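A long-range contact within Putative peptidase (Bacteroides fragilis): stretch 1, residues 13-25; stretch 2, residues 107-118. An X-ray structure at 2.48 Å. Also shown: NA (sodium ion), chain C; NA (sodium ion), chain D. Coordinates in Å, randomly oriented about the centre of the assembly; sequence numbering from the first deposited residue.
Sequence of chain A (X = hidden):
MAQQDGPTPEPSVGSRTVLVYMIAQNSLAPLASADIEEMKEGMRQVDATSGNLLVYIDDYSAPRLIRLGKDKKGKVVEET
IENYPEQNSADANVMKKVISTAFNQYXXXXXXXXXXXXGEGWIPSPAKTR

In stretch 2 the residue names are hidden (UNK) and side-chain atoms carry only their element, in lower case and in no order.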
# COMPACT_ATOMS: atom_id res chain seq x y z
N VAL A 13 23.26 -2.53 -17.84
CA VAL A 13 22.30 -1.83 -18.69
C VAL A 13 21.62 -0.69 -17.91
O VAL A 13 21.24 0.33 -18.49
CB VAL A 13 21.24 -2.81 -19.26
CG1 VAL A 13 20.32 -3.36 -18.17
CG2 VAL A 13 20.43 -2.16 -20.39
N GLY A 14 21.49 -0.87 -16.60
CA GLY A 14 20.93 0.15 -15.73
C GLY A 14 19.46 0.48 -15.97
O GLY A 14 18.90 1.37 -15.32
N SER A 15 18.83 -0.25 -16.88
CA SER A 15 17.45 0.01 -17.27
C SER A 15 16.44 -0.42 -16.20
O SER A 15 16.70 -1.33 -15.41
CB SER A 15 17.15 -0.71 -18.58
OG SER A 15 17.38 -2.10 -18.46
N ARG A 16 15.29 0.25 -16.17
CA ARG A 16 14.22 -0.12 -15.25
C ARG A 16 12.85 0.06 -15.90
O ARG A 16 12.62 1.02 -16.63
CB ARG A 16 14.30 0.70 -13.97
CG ARG A 16 13.36 0.19 -12.88
CD ARG A 16 13.06 1.27 -11.85
NE ARG A 16 14.25 1.70 -11.12
CZ ARG A 16 14.64 1.18 -9.96
NH1 ARG A 16 13.95 0.21 -9.39
NH2 ARG A 16 15.74 1.64 -9.37
N THR A 17 11.94 -0.87 -15.61
CA THR A 17 10.56 -0.77 -16.10
C THR A 17 9.58 -0.68 -14.93
O THR A 17 9.60 -1.52 -14.03
CB THR A 17 10.18 -1.98 -16.98
OG1 THR A 17 11.00 -1.99 -18.16
CG2 THR A 17 8.72 -1.90 -17.39
N VAL A 18 8.73 0.34 -14.96
CA VAL A 18 7.72 0.51 -13.92
C VAL A 18 6.32 0.56 -14.52
O VAL A 18 6.04 1.39 -15.39
CB VAL A 18 7.96 1.79 -13.09
CG1 VAL A 18 6.86 1.97 -12.06
CG2 VAL A 18 9.33 1.74 -12.42
N LEU A 19 5.45 -0.33 -14.07
CA LEU A 19 4.06 -0.32 -14.49
C LEU A 19 3.19 0.34 -13.43
O LEU A 19 3.18 -0.09 -12.27
CB LEU A 19 3.57 -1.74 -14.77
CG LEU A 19 2.06 -1.95 -14.97
CD1 LEU A 19 1.55 -1.16 -16.16
CD2 LEU A 19 1.75 -3.43 -15.13
N VAL A 20 2.47 1.39 -13.81
CA VAL A 20 1.52 2.03 -12.91
C VAL A 20 0.11 1.54 -13.21
O VAL A 20 -0.44 1.83 -14.28
CB VAL A 20 1.59 3.56 -13.00
CG1 VAL A 20 0.57 4.19 -12.07
CG2 VAL A 20 2.99 4.05 -12.66
N TYR A 21 -0.46 0.79 -12.28
CA TYR A 21 -1.76 0.16 -12.48
C TYR A 21 -2.87 0.98 -11.83
O TYR A 21 -3.01 0.99 -10.61
CB TYR A 21 -1.75 -1.26 -11.92
CG TYR A 21 -2.84 -2.16 -12.48
CD1 TYR A 21 -4.13 -2.10 -11.99
CD2 TYR A 21 -2.56 -3.06 -13.50
CE1 TYR A 21 -5.13 -2.92 -12.50
CE2 TYR A 21 -3.55 -3.88 -14.02
CZ TYR A 21 -4.83 -3.81 -13.51
OH TYR A 21 -5.82 -4.62 -14.02
N MET A 22 -3.67 1.66 -12.65
CA MET A 22 -4.69 2.56 -12.14
C MET A 22 -6.10 2.00 -12.27
O MET A 22 -6.71 2.06 -13.34
CB MET A 22 -4.61 3.91 -12.84
CG MET A 22 -3.22 4.50 -12.88
SD MET A 22 -3.25 6.22 -13.41
CE MET A 22 -1.57 6.40 -13.95
N ILE A 23 -6.63 1.48 -11.17
CA ILE A 23 -8.03 1.11 -11.10
C ILE A 23 -8.81 2.36 -10.73
O ILE A 23 -9.08 2.62 -9.56
CB ILE A 23 -8.27 -0.02 -10.08
CG1 ILE A 23 -7.33 -1.19 -10.36
CG2 ILE A 23 -9.73 -0.47 -10.12
CD1 ILE A 23 -7.39 -2.29 -9.33
N ALA A 24 -9.16 3.15 -11.74
CA ALA A 24 -9.72 4.48 -11.52
C ALA A 24 -11.21 4.57 -11.83
O ALA A 24 -11.78 5.66 -11.83
CB ALA A 24 -8.95 5.50 -12.34
N GLN A 25 -11.84 3.43 -12.08
CA GLN A 25 -13.28 3.43 -12.37
C GLN A 25 -14.06 3.52 -11.07
O GLN A 25 -14.76 2.59 -10.67
CB GLN A 25 -13.67 2.17 -13.16
CG GLN A 25 -15.07 2.23 -13.75
CD GLN A 25 -15.31 1.12 -14.75
OE1 GLN A 25 -14.53 0.94 -15.68
NE2 GLN A 25 -16.38 0.36 -14.54
N UNK A 107 11.42 -5.66 -20.95
CA UNK A 107 12.36 -6.23 -20.00
C UNK A 107 13.40 -5.19 -19.61
O UNK A 107 13.80 -4.36 -20.43
n UNK A 107 10.55 -10.93 -23.24
c UNK A 107 11.85 -9.24 -21.94
c UNK A 107 10.97 -10.47 -21.89
c UNK A 107 13.04 -7.48 -20.58
c UNK A 107 12.18 -8.73 -20.54
N UNK A 108 13.84 -5.23 -18.36
CA UNK A 108 14.85 -4.30 -17.88
C UNK A 108 15.71 -4.93 -16.80
O UNK A 108 15.52 -6.09 -16.43
c UNK A 108 14.20 -3.03 -17.36
N UNK A 109 16.67 -4.16 -16.29
CA UNK A 109 17.53 -4.62 -15.21
C UNK A 109 16.75 -4.69 -13.91
O UNK A 109 16.88 -5.65 -13.15
c UNK A 109 18.74 -3.70 -15.06
c UNK A 109 19.61 -4.00 -13.86
o UNK A 109 21.04 -2.44 -12.77
o UNK A 109 21.58 -3.06 -14.80
c UNK A 109 20.83 -3.11 -13.80
N UNK A 110 15.94 -3.67 -13.66
CA UNK A 110 15.11 -3.63 -12.46
C UNK A 110 13.64 -3.40 -12.81
O UNK A 110 13.31 -2.94 -13.90
c UNK A 110 18.85 -2.26 -9.45
n UNK A 110 19.13 -1.95 -8.02
c UNK A 110 17.40 -1.99 -9.83
c UNK A 110 15.60 -2.54 -11.50
c UNK A 110 17.07 -2.67 -11.15
N UNK A 111 12.76 -3.72 -11.87
CA UNK A 111 11.33 -3.55 -12.07
C UNK A 111 10.67 -2.92 -10.85
O UNK A 111 11.22 -2.93 -9.75
c UNK A 111 11.21 -5.59 -13.59
c UNK A 111 10.66 -4.90 -12.37
c UNK A 111 11.29 -5.86 -15.99
c UNK A 111 12.65 -7.25 -14.59
o UNK A 111 12.72 -7.51 -16.96
c UNK A 111 10.79 -5.23 -14.87
c UNK A 111 12.15 -6.61 -13.47
c UNK A 111 12.22 -6.87 -15.84
N UNK A 112 9.48 -2.36 -11.07
CA UNK A 112 8.68 -1.82 -9.99
C UNK A 112 7.23 -1.76 -10.44
O UNK A 112 6.95 -1.75 -11.64
N UNK A 113 6.31 -1.73 -9.48
CA UNK A 113 4.91 -1.58 -9.83
C UNK A 113 4.20 -0.64 -8.87
O UNK A 113 4.42 -0.69 -7.65
c UNK A 113 3.45 -5.54 -11.36
s UNK A 113 2.08 -4.52 -10.82
c UNK A 113 4.20 -2.94 -9.87
c UNK A 113 2.90 -2.92 -10.67
N UNK A 114 3.35 0.22 -9.43
CA UNK A 114 2.56 1.16 -8.66
C UNK A 114 1.10 0.75 -8.68
O UNK A 114 0.55 0.40 -9.73
c UNK A 114 4.15 3.02 -9.20
c UNK A 114 1.85 3.57 -8.40
c UNK A 114 2.70 2.59 -9.21
N UNK A 115 0.46 0.78 -7.51
CA UNK A 115 -0.93 0.38 -7.40
C UNK A 115 -1.80 1.58 -7.04
O UNK A 115 -1.72 2.11 -5.93
c UNK A 115 1.01 -2.15 -6.44
c UNK A 115 -0.33 -1.99 -6.76
c UNK A 115 -0.97 -3.00 -7.45
c UNK A 115 -0.30 -4.15 -7.81
c UNK A 115 -1.07 -0.74 -6.37
c UNK A 115 1.69 -3.30 -6.80
c UNK A 115 1.04 -4.30 -7.49
N UNK A 116 -2.63 1.98 -7.99
CA UNK A 116 -3.36 3.24 -7.94
C UNK A 116 -4.87 3.00 -7.90
O UNK A 116 -5.48 2.73 -8.94
n UNK A 116 -3.05 7.79 -8.88
c UNK A 116 -6.70 8.00 -9.34
c UNK A 116 -2.99 4.09 -9.17
c UNK A 116 -4.39 7.58 -9.07
c UNK A 116 -6.93 6.62 -9.48
c UNK A 116 -4.59 6.19 -9.20
c UNK A 116 -2.41 6.58 -8.88
c UNK A 116 -5.45 8.50 -9.14
c UNK A 116 -5.89 5.71 -9.42
c UNK A 116 -3.31 5.57 -9.07
N UNK A 117 -5.46 3.12 -6.72
CA UNK A 117 -6.91 2.96 -6.55
C UNK A 117 -7.35 3.23 -5.11
O UNK A 117 -6.60 3.80 -4.32
o UNK A 117 -8.75 1.49 -7.15
c UNK A 117 -7.35 1.55 -6.95
N UNK A 118 -8.57 2.81 -4.78
CA UNK A 118 -9.02 2.78 -3.40
C UNK A 118 -8.39 1.59 -2.70
O UNK A 118 -8.05 0.59 -3.34
c UNK A 118 -12.15 4.42 -4.40
c UNK A 118 -10.54 2.70 -3.30
c UNK A 118 -11.23 4.02 -3.49
c UNK A 118 -11.74 6.12 -3.08
n UNK A 118 -11.00 5.11 -2.68
n UNK A 118 -12.45 5.73 -4.12
NA NA C . -13.65 -1.31 -15.65
NA NA D . -13.47 2.23 -17.47

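Position 107 has four carbons in a row ending in nitrogen. Its CB points away from stretch 1 and stays 6.3 Å from T17 OG1. It is a lysine, K107.

Position 108 has one side-chain carbon. This CB points toward stretch 1 and lies 3.5 Å from T17 OG1. It is alanine, A108.

Position 109 has three carbons, the third carrying two oxygens. One oxygen accepts a hydrogen bond from G14 N at 2.8 Å. It is E109, and the bonded atom is OE1.

Position 110 again has four carbons and a terminal nitrogen. Its CB lies over one face of the R16 guanidinium, 3.8 Å from R16 CG, while the end leads away. It is K110.

Position 111 has one carbon, then a six-carbon ring bearing an oxygen. The ring meets T17 CB obliquely. It is tyrosine, Y111. Y111 CD1 lies 3.9 Å from T17 CB.

Position 112 has no side-chain atoms. It is glycine, G112. An ideal CB would sit 3.6 Å from V18 CG2.

Position 113 has two carbons, a sulfur and a carbon, unbranched. The second carbon lies 3.3 Å from L19 O. This is methionine, M113, and that carbon is CG.

Position 114 has one carbon carrying two more. The CB touches V20 CG2 at 3.8 Å. It is valine, V114.

Position 115 has one carbon and a six-carbon ring without a heteroatom. Its nearest side-chain atom, a ring carbon next to the one bonded to CB, lies 4.9 Å from Y21 CB. It is phenylalanine, F115.

Position 116 has one carbon, then fused five- and six-membered rings with one nitrogen. M22 SD lies over a face of the five-membered ring, 4.4 Å from its centroid. It is tryptophan, W116.

Position 117 has one carbon and one oxygen. The oxygen donates to I23 O at 2.7 Å. It is serine, S117.

Position 118 has one carbon and a five-membered ring of three carbons and two nitrogens. It makes no contact with stretch 1. It is histidine, H118.

The contact is a parallel strand pairing. Backbone hydrogen bonds run from K110 N to S15 O (3.0 Å) through W116 N to Y21 O (2.8 Å). R16, V18, V20 and M22 share a face with K110, V114 and W116; T17, L19 and Y21 share the other with Y111, M113 and F115.

Stretch 2, residues 107-118: KAEKYGMVFWSH
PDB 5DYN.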